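Local coordinates for ESAT-6-like protein MAB_3113 (Mycobacterium abscessus, PDB 4I0X) that is of unknown function but pairs with ESAT-6-like protein MAB_3112 in a complex of the secreted WXG100 family, at residues His15-Thr20 / Thr85-Tyr90; Arg22-Lys27 / Gln78-Ala83; Gln36-Ala41 / Ala56-Ala61; Gln42-Val45 / Gln49-Gly52. The protein carries 4 engineered substitutions. All coordinates share one frame; numbering follows the deposited sequence.

Interaction 1 (His15-Thr20 / Thr85-Tyr90); sequences HIEQVT and TAHGAY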
loop_
_atom_site.group_PDB
_atom_site.type_symbol
_atom_site.label_atom_id
_atom_site.label_comp_id
_atom_site.label_asym_id
_atom_site.label_seq_id
_atom_site.Cartn_x
_atom_site.Cartn_y
_atom_site.Cartn_z
ATOM N N HIS B 15 -11.621 -3.737 -19.331
ATOM C CA HIS B 15 -11.587 -4.383 -18.036
ATOM C C HIS B 15 -10.187 -4.239 -17.389
ATOM O O HIS B 15 -10.051 -3.845 -16.230
ATOM C CB HIS B 15 -11.969 -5.845 -18.176
ATOM C CG HIS B 15 -12.245 -6.499 -16.876
ATOM N ND1 HIS B 15 -12.310 -7.866 -16.727
ATOM C CD2 HIS B 15 -12.425 -5.976 -15.642
ATOM C CE1 HIS B 15 -12.560 -8.155 -15.462
ATOM N NE2 HIS B 15 -12.611 -7.026 -14.779
ATOM N N ILE B 16 -9.145 -4.484 -18.170
ATOM C CA ILE B 16 -7.767 -4.314 -17.688
ATOM C C ILE B 16 -7.544 -2.893 -17.201
ATOM O O ILE B 16 -6.986 -2.666 -16.137
ATOM C CB ILE B 16 -6.750 -4.638 -18.820
ATOM C CG1 ILE B 16 -6.846 -6.113 -19.172
ATOM C CG2 ILE B 16 -5.319 -4.254 -18.391
ATOM C CD1 ILE B 16 -6.233 -6.504 -20.433
ATOM N N GLU B 17 -7.958 -1.933 -18.018
ATOM C CA GLU B 17 -7.807 -0.540 -17.679
ATOM C C GLU B 17 -8.558 -0.164 -16.388
ATOM O O GLU B 17 -8.013 0.576 -15.565
ATOM C CB GLU B 17 -8.217 0.375 -18.828
ATOM C CG GLU B 17 -8.097 1.858 -18.476
ATOM C CD GLU B 17 -6.664 2.248 -18.054
ATOM O OE1 GLU B 17 -5.694 1.569 -18.488
ATOM O OE2 GLU B 17 -6.510 3.220 -17.277
ATOM N N GLN B 18 -9.771 -0.685 -16.198
ATOM C CA GLN B 18 -10.528 -0.460 -14.957
ATOM C C GLN B 18 -9.845 -1.047 -13.700
ATOM O O GLN B 18 -9.817 -0.409 -12.669
ATOM C CB GLN B 18 -11.989 -0.967 -15.106
ATOM C CG GLN B 18 -12.830 -0.952 -13.849
ATOM C CD GLN B 18 -12.904 0.403 -13.130
ATOM O OE1 GLN B 18 -13.118 0.458 -11.902
ATOM N NE2 GLN B 18 -12.780 1.494 -13.893
ATOM N N VAL B 19 -9.303 -2.255 -13.798
ATOM C CA VAL B 19 -8.618 -2.877 -12.682
ATOM C C VAL B 19 -7.365 -2.067 -12.361
ATOM O O VAL B 19 -7.028 -1.841 -11.200
ATOM C CB VAL B 19 -8.247 -4.353 -13.000
ATOM C CG1 VAL B 19 -7.376 -4.931 -11.887
ATOM C CG2 VAL B 19 -9.495 -5.158 -13.241
ATOM N N THR B 20 -6.698 -1.592 -13.397
ATOM C CA THR B 20 -5.452 -0.864 -13.218
ATOM C C THR B 20 -5.774 0.443 -12.557
ATOM O O THR B 20 -5.030 0.916 -11.697
ATOM C CB THR B 20 -4.741 -0.607 -14.579
ATOM O OG1 THR B 20 -4.651 -1.847 -15.286
ATOM C CG2 THR B 20 -3.361 0.006 -14.360
ATOM N N THR B 85 0.976 -1.423 -22.915
ATOM C CA THR B 85 1.411 -2.326 -23.972
ATOM C C THR B 85 0.236 -3.048 -24.590
ATOM O O THR B 85 0.193 -3.220 -25.781
ATOM C CB THR B 85 2.423 -3.391 -23.475
ATOM O OG1 THR B 85 3.618 -2.739 -23.105
ATOM C CG2 THR B 85 2.800 -4.379 -24.566
ATOM N N ALA B 86 -0.698 -3.483 -23.763
ATOM C CA ALA B 86 -1.880 -4.169 -24.253
ATOM C C ALA B 86 -2.758 -3.238 -25.117
ATOM O O ALA B 86 -3.334 -3.717 -26.086
ATOM C CB ALA B 86 -2.681 -4.768 -23.099
ATOM N N HIS B 87 -2.812 -1.934 -24.787
ATOM C CA HIS B 87 -3.649 -0.937 -25.491
ATOM C C HIS B 87 -3.013 -0.419 -26.783
ATOM O O HIS B 87 -3.622 0.373 -27.471
ATOM C CB HIS B 87 -3.905 0.328 -24.629
ATOM C CG HIS B 87 -4.605 0.076 -23.334
ATOM N ND1 HIS B 87 -5.715 -0.735 -23.226
ATOM C CD2 HIS B 87 -4.365 0.548 -22.088
ATOM C CE1 HIS B 87 -6.116 -0.771 -21.967
ATOM N NE2 HIS B 87 -5.315 0.003 -21.255
ATOM N N GLY B 88 -1.780 -0.814 -27.087
ATOM C CA GLY B 88 -1.051 -0.246 -28.204
ATOM C C GLY B 88 -0.071 0.916 -27.915
ATOM O O GLY B 88 0.505 1.514 -28.848
ATOM N N ALA B 89 0.126 1.251 -26.652
ATOM C CA ALA B 89 0.990 2.391 -26.297
ATOM C C ALA B 89 2.374 1.871 -25.878
ATOM O O ALA B 89 2.818 2.030 -24.760
ATOM C CB ALA B 89 0.342 3.231 -25.184
ATOM N N TYR B 90 3.044 1.268 -26.842
ATOM C CA TYR B 90 4.335 0.617 -26.671
ATOM C C TYR B 90 5.444 1.606 -26.355
ATOM O O TYR B 90 6.124 1.433 -25.352
ATOM C CB TYR B 90 4.681 -0.151 -27.958
ATOM C CG TYR B 90 3.529 -0.959 -28.490
ATOM C CD1 TYR B 90 3.181 -2.161 -27.880
ATOM C CD2 TYR B 90 2.795 -0.543 -29.612
ATOM C CE1 TYR B 90 2.131 -2.925 -28.329
ATOM C CE2 TYR B 90 1.702 -1.323 -30.098
ATOM C CZ TYR B 90 1.385 -2.520 -29.443
ATOM O OH TYR B 90 0.322 -3.338 -29.846
#
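E17 and H87 meet near the open end of a long helical hairpin, where a single polar contact joins helix 11-47 to the last turn of helix 52-87. NE2 of H87 donates to OE1 of E17 over 3.2 Å, with an N-H...O angle of 151°. The oxygen is approached from its anti side and somewhat out of the carboxylate plane, while the acceptor lies at the edge of the imidazole, slightly tilted from its plane. Carboxylate and ring are far from coplanar, with 55° between their planes. E17 sends CG out anti to the backbone N (chi1 179°) and then bends at chi2, and the two side chains cross at about a right angle. CB of E17 also rests 3.8 Å from NE2 of H87.

Further out, the ring of H87 meets that of F9 and packs on L13, which probably limits its freedom to turn. G88 ends the helix immediately beyond H87 in a Schellman motif, with positive phi. Beside this pair, I16 and A86 pack on W37 of the MAB_3112 chain.

The other carboxylate oxygen, OE2 of E17, has a long, weak ion pair with NH2 of R24. A carboxylate facing NE2 would tend to favour the doubly protonated, cationic imidazole, although R24 may temper that effect, and the bond may respond to the ionisation of H87.

Interaction 2 (Arg22-Lys27 / Gln78-Ala83); sequences RARGFK and QMEEAA. With SO4 (sulfate ion), chain M.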
loop_
_atom_site.group_PDB
_atom_site.type_symbol
_atom_site.label_atom_id
_atom_site.label_comp_id
_atom_site.label_asym_id
_atom_site.label_seq_id
_atom_site.Cartn_x
_atom_site.Cartn_y
_atom_site.Cartn_z
ATOM N N ARG B 22 -8.241 0.926 -10.486
ATOM C CA ARG B 22 -8.515 0.637 -9.071
ATOM C C ARG B 22 -7.206 0.470 -8.269
ATOM O O ARG B 22 -7.089 0.927 -7.111
ATOM C CB ARG B 22 -9.384 -0.602 -8.927
ATOM C CG ARG B 22 -10.774 -0.421 -9.445
ATOM C CD ARG B 22 -11.603 -1.698 -9.284
ATOM N NE ARG B 22 -12.943 -1.418 -9.725
ATOM C CZ ARG B 22 -14.060 -2.001 -9.308
ATOM N NH1 ARG B 22 -14.055 -2.966 -8.411
ATOM N NH2 ARG B 22 -15.197 -1.609 -9.832
ATOM N N ALA B 23 -6.207 -0.123 -8.913
ATOM C CA ALA B 23 -4.883 -0.286 -8.305
ATOM C C ALA B 23 -4.188 1.071 -8.114
ATOM O O ALA B 23 -3.455 1.263 -7.166
ATOM C CB ALA B 23 -4.002 -1.198 -9.172
ATOM N N ARG B 24 -4.397 1.991 -9.038
ATOM C CA ARG B 24 -3.914 3.344 -8.904
ATOM C C ARG B 24 -4.629 4.131 -7.778
ATOM O O ARG B 24 -4.009 4.822 -7.000
ATOM C CB ARG B 24 -4.033 4.035 -10.246
ATOM C CG ARG B 24 -3.621 5.478 -10.262
ATOM C CD ARG B 24 -3.937 6.079 -11.630
ATOM N NE ARG B 24 -3.603 5.124 -12.680
ATOM C CZ ARG B 24 -4.429 4.652 -13.606
ATOM N NH1 ARG B 24 -5.690 5.056 -13.693
ATOM N NH2 ARG B 24 -3.965 3.779 -14.486
ATOM N N GLY B 25 -5.929 3.965 -7.673
ATOM C CA GLY B 25 -6.711 4.536 -6.608
ATOM C C GLY B 25 -6.257 4.003 -5.276
ATOM O O GLY B 25 -6.203 4.735 -4.293
ATOM N N PHE B 26 -5.912 2.732 -5.245
ATOM C CA PHE B 26 -5.438 2.128 -4.007
ATOM C C PHE B 26 -4.071 2.704 -3.617
ATOM O O PHE B 26 -3.878 3.095 -2.481
ATOM C CB PHE B 26 -5.346 0.623 -4.167
ATOM C CG PHE B 26 -4.936 -0.089 -2.932
ATOM C CD1 PHE B 26 -5.798 -0.194 -1.860
ATOM C CD2 PHE B 26 -3.702 -0.672 -2.846
ATOM C CE1 PHE B 26 -5.413 -0.876 -0.709
ATOM C CE2 PHE B 26 -3.315 -1.369 -1.693
ATOM C CZ PHE B 26 -4.185 -1.466 -0.635
ATOM N N LYS B 27 -3.130 2.741 -4.557
ATOM C CA LYS B 27 -1.836 3.347 -4.295
ATOM C C LYS B 27 -1.969 4.774 -3.789
ATOM O O LYS B 27 -1.256 5.179 -2.889
ATOM C CB LYS B 27 -0.941 3.293 -5.552
ATOM C CG LYS B 27 0.414 3.916 -5.382
ATOM C CD LYS B 27 0.383 5.399 -5.677
ATOM C CE LYS B 27 1.456 5.762 -6.637
ATOM N NZ LYS B 27 1.494 7.237 -6.889
ATOM N N GLN B 78 4.869 -1.208 -13.200
ATOM C CA GLN B 78 4.937 -2.352 -14.079
ATOM C C GLN B 78 3.572 -2.733 -14.671
ATOM O O GLN B 78 3.475 -3.074 -15.844
ATOM C CB GLN B 78 5.545 -3.524 -13.323
ATOM C CG GLN B 78 5.630 -4.764 -14.146
ATOM C CD GLN B 78 6.589 -5.775 -13.567
ATOM O OE1 GLN B 78 7.097 -5.611 -12.445
ATOM N NE2 GLN B 78 6.850 -6.830 -14.334
ATOM N N MET B 79 2.528 -2.667 -13.852
ATOM C CA MET B 79 1.172 -2.961 -14.283
ATOM C C MET B 79 0.707 -1.964 -15.325
ATOM O O MET B 79 0.147 -2.343 -16.364
ATOM C CB MET B 79 0.242 -2.945 -13.078
ATOM C CG MET B 79 0.447 -4.105 -12.144
ATOM S SD MET B 79 -0.342 -3.888 -10.515
ATOM C CE MET B 79 -2.041 -3.985 -10.975
ATOM N N GLU B 80 0.957 -0.691 -15.063
ATOM C CA GLU B 80 0.658 0.350 -16.034
ATOM C C GLU B 80 1.388 0.224 -17.347
ATOM O O GLU B 80 0.769 0.374 -18.386
ATOM C CB GLU B 80 0.877 1.728 -15.411
ATOM C CG GLU B 80 -0.087 2.000 -14.266
ATOM C CD GLU B 80 0.196 3.316 -13.548
ATOM O OE1 GLU B 80 1.390 3.665 -13.374
ATOM O OE2 GLU B 80 -0.780 3.989 -13.142
ATOM N N GLU B 81 2.696 -0.061 -17.347
ATOM C CA GLU B 81 3.412 -0.305 -18.610
ATOM C C GLU B 81 2.813 -1.498 -19.355
ATOM O O GLU B 81 2.647 -1.467 -20.565
ATOM C CB GLU B 81 4.945 -0.519 -18.380
ATOM C CG GLU B 81 5.711 -1.006 -19.611
ATOM C CD GLU B 81 7.010 -1.748 -19.269
ATOM O OE1 GLU B 81 7.674 -1.392 -18.266
ATOM O OE2 GLU B 81 7.369 -2.694 -20.009
ATOM N N ALA B 82 2.480 -2.554 -18.632
ATOM C CA ALA B 82 1.870 -3.711 -19.255
ATOM C C ALA B 82 0.488 -3.392 -19.878
ATOM O O ALA B 82 0.163 -3.820 -20.983
ATOM C CB ALA B 82 1.759 -4.816 -18.245
ATOM N N ALA B 83 -0.330 -2.630 -19.165
ATOM C CA ALA B 83 -1.662 -2.321 -19.675
ATOM C C ALA B 83 -1.527 -1.417 -20.879
ATOM O O ALA B 83 -2.247 -1.574 -21.882
ATOM C CB ALA B 83 -2.486 -1.664 -18.610
HETATM S S SO4 M . -17.468 -3.876 -7.939
HETATM O O1 SO4 M . -16.452 -4.047 -6.908
HETATM O O2 SO4 M . -18.792 -4.005 -7.343
HETATM O O3 SO4 M . -17.341 -2.552 -8.514
HETATM O O4 SO4 M . -17.348 -4.878 -9.028
#
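R24 and E80 carry the ionic part of this contact. NE of R24 donates to OE2 of E80 over 3.1 Å along an almost straight path (169°), with the oxygen lying in the guanidinium plane and met nearly along its own C-O bond. NH2 of R24 adds a weak second bond to the same OE2 at 3.5 Å, so one carboxylate oxygen takes both donors. The bend of R24 at chi3 (-41°) swings its guanidinium across the gap, whereas E80 reaches out extended, and the flat groups end up nearly coplanar.

The apolar part is small: CE of M79 abuts CB of A23 at 3.9 Å.

A third kind of interaction lies away from the interface. R22 holds a sulfate ion, probably from the crystallisation liquor, through NH1 to O1 (3.0 Å) and NH2 to O3 (2.7 Å), while its NE is occupied by OE1 of Q18.

The two segments run on neighbouring antiparallel helices, 11-47 and 52-87. The salt bridge joins two partly exposed residues, while A23 and M79 are buried between the helices. The MAB_3112 chain flanks this pair, its Y45 packing on M79 and its L26 on F26.

Interaction 3 (Gln36-Ala41 / Ala56-Ala61); sequences QLESRA and AAYSQA. Engineered in segment 56-61: Q60 (natural residue Glu).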
loop_
_atom_site.group_PDB
_atom_site.type_symbol
_atom_site.label_atom_id
_atom_site.label_comp_id
_atom_site.label_asym_id
_atom_site.label_seq_id
_atom_site.Cartn_x
_atom_site.Cartn_y
_atom_site.Cartn_z
ATOM N N GLN B 36 -0.219 11.281 6.061
ATOM C CA GLN B 36 -0.897 11.946 7.173
ATOM C C GLN B 36 -0.368 11.389 8.503
ATOM O O GLN B 36 -0.115 12.122 9.463
ATOM C CB GLN B 36 -2.419 11.766 7.046
ATOM C CG GLN B 36 -3.151 12.377 8.191
ATOM C CD GLN B 36 -4.681 12.324 8.072
ATOM O OE1 GLN B 36 -5.250 12.077 6.998
ATOM N NE2 GLN B 36 -5.349 12.563 9.205
ATOM N N LEU B 37 -0.190 10.081 8.538
ATOM C CA LEU B 37 0.349 9.390 9.705
ATOM C C LEU B 37 1.772 9.855 10.014
ATOM O O LEU B 37 2.081 10.196 11.158
ATOM C CB LEU B 37 0.332 7.884 9.451
ATOM C CG LEU B 37 0.877 6.973 10.546
ATOM C CD1 LEU B 37 0.311 7.377 11.876
ATOM C CD2 LEU B 37 0.527 5.527 10.212
ATOM N N GLU B 38 2.632 9.878 8.992
ATOM C CA GLU B 38 4.028 10.286 9.174
ATOM C C GLU B 38 4.096 11.720 9.678
ATOM O O GLU B 38 4.883 12.032 10.576
ATOM C CB GLU B 38 4.825 10.176 7.867
ATOM C CG GLU B 38 4.992 8.786 7.329
ATOM C CD GLU B 38 5.620 8.724 5.912
ATOM O OE1 GLU B 38 5.867 9.788 5.302
ATOM O OE2 GLU B 38 5.836 7.592 5.405
ATOM N N SER B 39 3.275 12.590 9.095
ATOM C CA SER B 39 3.255 13.989 9.460
ATOM C C SER B 39 2.882 14.189 10.944
ATOM O O SER B 39 3.503 14.999 11.650
ATOM C CB SER B 39 2.294 14.735 8.512
ATOM O OG SER B 39 1.895 15.987 9.022
ATOM N N ARG B 40 1.876 13.469 11.428
ATOM C CA ARG B 40 1.450 13.634 12.822
ATOM C C ARG B 40 2.420 12.964 13.777
ATOM O O ARG B 40 2.724 13.503 14.848
ATOM C CB ARG B 40 0.026 13.117 13.030
ATOM C CG ARG B 40 -0.966 13.889 12.230
ATOM C CD ARG B 40 -2.242 13.130 12.105
ATOM N NE ARG B 40 -2.918 13.058 13.393
ATOM C CZ ARG B 40 -4.070 12.430 13.589
ATOM N NH1 ARG B 40 -4.673 11.826 12.570
ATOM N NH2 ARG B 40 -4.608 12.398 14.804
ATOM N N ALA B 41 2.949 11.819 13.385
ATOM C CA ALA B 41 3.899 11.106 14.238
ATOM C C ALA B 41 5.249 11.808 14.305
ATOM O O ALA B 41 5.880 11.859 15.366
ATOM C CB ALA B 41 4.066 9.654 13.762
ATOM N N ALA B 56 12.436 4.515 18.418
ATOM C CA ALA B 56 12.932 3.344 17.705
ATOM C C ALA B 56 11.753 2.568 17.097
ATOM O O ALA B 56 11.811 2.127 15.964
ATOM C CB ALA B 56 13.772 2.450 18.633
ATOM N N ALA B 57 10.666 2.427 17.851
ATOM C CA ALA B 57 9.511 1.654 17.375
ATOM C C ALA B 57 8.904 2.333 16.157
ATOM O O ALA B 57 8.647 1.700 15.109
ATOM C CB ALA B 57 8.473 1.506 18.494
ATOM N N TYR B 58 8.738 3.644 16.257
ATOM C CA TYR B 58 8.191 4.386 15.138
ATOM C C TYR B 58 9.117 4.294 13.937
ATOM O O TYR B 58 8.688 4.053 12.803
ATOM C CB TYR B 58 7.980 5.861 15.468
ATOM C CG TYR B 58 7.562 6.588 14.227
ATOM C CD1 TYR B 58 6.330 6.317 13.639
ATOM C CD2 TYR B 58 8.406 7.497 13.604
ATOM C CE1 TYR B 58 5.948 6.946 12.485
ATOM C CE2 TYR B 58 8.032 8.132 12.446
ATOM C CZ TYR B 58 6.802 7.849 11.883
ATOM O OH TYR B 58 6.408 8.474 10.716
ATOM N N SER B 59 10.395 4.490 14.194
ATOM C CA SER B 59 11.363 4.524 13.144
ATOM C C SER B 59 11.337 3.168 12.366
ATOM O O SER B 59 11.408 3.144 11.144
ATOM C CB SER B 59 12.736 4.878 13.721
ATOM O OG SER B 59 13.709 4.867 12.726
ATOM N N GLN B 60 11.202 2.066 13.094
ATOM C CA GLN B 60 11.219 0.738 12.488
ATOM C C GLN B 60 10.022 0.538 11.585
ATOM O O GLN B 60 10.172 0.063 10.477
ATOM C CB GLN B 60 11.190 -0.335 13.580
ATOM C CG GLN B 60 11.861 -1.626 13.213
ATOM C CD GLN B 60 13.320 -1.666 13.659
ATOM O OE1 GLN B 60 13.658 -1.271 14.780
ATOM N NE2 GLN B 60 14.187 -2.154 12.784
ATOM N N ALA B 61 8.831 0.878 12.085
ATOM C CA ALA B 61 7.599 0.715 11.330
ATOM C C ALA B 61 7.658 1.619 10.112
ATOM O O ALA B 61 7.333 1.195 9.028
ATOM C CB ALA B 61 6.416 1.047 12.178
#
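A chi1 of 174° carries the ring of Y58 away from its own backbone N and across to the facing helix, while E38 holds CG anti to the carbonyl carbon (chi1 -65°) and runs out extended. The phenol oxygen arrives at the root of E38 rather than at its carboxylate: OH of Y58 is 3.4 Å from CA of E38 and 3.7 Å from CB of E38. The two side chains cross at about a right angle, and the carboxylate stands nearly perpendicular to the aromatic plane.

One helical turn on, the methyl of A41 fits obliquely against the ring, its CB 3.5 Å from CE1 of Y58 and 3.8 Å from CZ of Y58. A large aromatic facing a small alanine is consistent with the close approach of the helices, 8.0 Å between CA of A41 and CA of Y58. This is antiparallel packing within the helix-turn-helix hairpin characteristic of the WXG100 family, close to its turn.

Both polar ends find partners nearby. OH of Y58 is hydrogen-bonded to OE1 of Q42, which probably helps to hold the ring at its far end, and OE2 of E38 pairs with NE1 of W65. The flank of the hairpin is taken by the MAB_3112 chain, whose L63 packs on L37 and I66 on A61, and whose E4 forms a salt bridge with R40.

Interaction 4 (Gln42-Val45 / Gln49-Gly52); sequences QKLV and QWAG. Engineered in segment 49-52: A51 (natural residue Thr).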
loop_
_atom_site.group_PDB
_atom_site.type_symbol
_atom_site.label_atom_id
_atom_site.label_comp_id
_atom_site.label_asym_id
_atom_site.label_seq_id
_atom_site.Cartn_x
_atom_site.Cartn_y
_atom_site.Cartn_z
ATOM N N GLN B 42 5.693 12.368 13.184
ATOM C CA GLN B 42 6.998 13.007 13.147
ATOM C C GLN B 42 7.001 14.258 14.007
ATOM O O GLN B 42 8.030 14.600 14.594
ATOM C CB GLN B 42 7.457 13.312 11.705
ATOM C CG GLN B 42 8.475 12.294 11.177
ATOM C CD GLN B 42 8.110 11.690 9.815
ATOM O OE1 GLN B 42 7.706 10.511 9.721
ATOM N NE2 GLN B 42 8.273 12.488 8.750
ATOM N N LYS B 43 5.864 14.939 14.113
ATOM C CA LYS B 43 5.776 16.030 15.087
ATOM C C LYS B 43 6.149 15.516 16.472
ATOM O O LYS B 43 6.871 16.205 17.223
ATOM C CB LYS B 43 4.396 16.680 15.110
ATOM C CG LYS B 43 4.078 17.442 13.827
ATOM C CD LYS B 43 2.730 18.156 13.882
ATOM C CE LYS B 43 2.374 18.779 12.531
ATOM N NZ LYS B 43 3.253 19.933 12.170
ATOM N N LEU B 44 5.687 14.319 16.827
ATOM C CA LEU B 44 5.922 13.826 18.188
ATOM C C LEU B 44 7.396 13.499 18.428
ATOM O O LEU B 44 7.911 13.704 19.512
ATOM C CB LEU B 44 5.045 12.606 18.488
ATOM C CG LEU B 44 3.541 12.893 18.358
ATOM C CD1 LEU B 44 2.705 11.738 18.883
ATOM C CD2 LEU B 44 3.186 14.191 19.078
ATOM N N VAL B 45 8.082 12.981 17.415
ATOM C CA VAL B 45 9.503 12.728 17.559
ATOM C C VAL B 45 10.223 14.065 17.623
ATOM O O VAL B 45 11.145 14.251 18.417
ATOM C CB VAL B 45 10.061 11.847 16.401
ATOM C CG1 VAL B 45 11.531 11.654 16.561
ATOM C CG2 VAL B 45 9.379 10.469 16.401
ATOM N N GLN B 49 8.524 14.200 22.561
ATOM C CA GLN B 49 7.568 13.418 23.310
ATOM C C GLN B 49 7.817 11.955 23.029
ATOM O O GLN B 49 7.544 11.118 23.883
ATOM C CB GLN B 49 6.127 13.780 22.956
ATOM C CG GLN B 49 5.090 12.915 23.716
ATOM C CD GLN B 49 3.658 13.300 23.392
ATOM O OE1 GLN B 49 3.356 14.481 23.206
ATOM N NE2 GLN B 49 2.771 12.307 23.311
ATOM N N TRP B 50 8.307 11.646 21.824
ATOM C CA TRP B 50 8.697 10.280 21.493
ATOM C C TRP B 50 10.204 10.249 21.348
ATOM O O TRP B 50 10.756 10.744 20.362
ATOM C CB TRP B 50 8.101 9.786 20.178
ATOM C CG TRP B 50 6.638 9.516 20.181
ATOM C CD1 TRP B 50 5.755 9.740 21.201
ATOM C CD2 TRP B 50 5.888 8.963 19.111
ATOM N NE1 TRP B 50 4.493 9.361 20.817
ATOM C CE2 TRP B 50 4.550 8.884 19.533
ATOM C CE3 TRP B 50 6.212 8.532 17.830
ATOM C CZ2 TRP B 50 3.542 8.396 18.710
ATOM C CZ3 TRP B 50 5.211 8.052 17.022
ATOM C CH2 TRP B 50 3.895 7.988 17.457
ATOM N N ALA B 51 10.848 9.625 22.314
ATOM C CA ALA B 51 12.305 9.526 22.368
ATOM C C ALA B 51 12.652 8.091 22.737
ATOM O O ALA B 51 11.761 7.306 23.104
ATOM C CB ALA B 51 12.861 10.487 23.401
ATOM N N GLY B 52 13.931 7.738 22.633
ATOM C CA GLY B 52 14.384 6.405 22.989
ATOM C C GLY B 52 13.602 5.294 22.314
ATOM O O GLY B 52 13.330 5.337 21.098
#
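The carbonyl of L44 receives the backbone N-H of W50 across the turn, N of W50 lying 3.1 Å from O of L44 with an N-H...O angle of 160° and well above the carbonyl plane. The turn, just past the end of helix 11-47, brings one face of the indole against L44. CB of L44 stands almost squarely over the five-membered ring of W50, 3.7 Å from its centroid and only 7° off the normal, a CH-pi contact. Further along the same side chain, CD1 of L44 presses on the benzo part at 3.4 Å from CZ2 of W50. V45 comes in obliquely, its CG2 at 4.0 Å from CE3 of W50, while Q49 lies alongside L44, with its OE1 4.1 Å from CD2 of L44.

W50, A51 and G52 occupy the W-X-G motif that names the family; A51 is an engineered residue, threonine in the natural protein, and G52 has positive phi. W50 and A51 lie in the connection between helix 11-47 and helix 52-87. From there the buried indole reaches toward the MAB_3112 chain, meeting its F77 edge-to-face and packing on its L70, so the turn of one hairpin is joined to its partner.

The four contacts sample one antiparallel hairpin from its open end to its turn. Interactions 1, 2 and 3 each bridge helix 11-47 and helix 52-87, whereas interaction 4 ties the end of helix 11-47 to the connecting loop. Along the chain they enclose one another in the order 1, 2, 3, 4. They form two touching pairs: the centres of interactions 1 and 2 are about 9 Å apart, as are those of interactions 3 and 4, where Y58 and A41 pack on W50. The centres of interactions 2 and 3 are about 27 Å apart. Side-chain ion and hydrogen-bond pairs are prominent toward the open end and aromatic packing toward the turn, and MAB_3112 lies against all four regions.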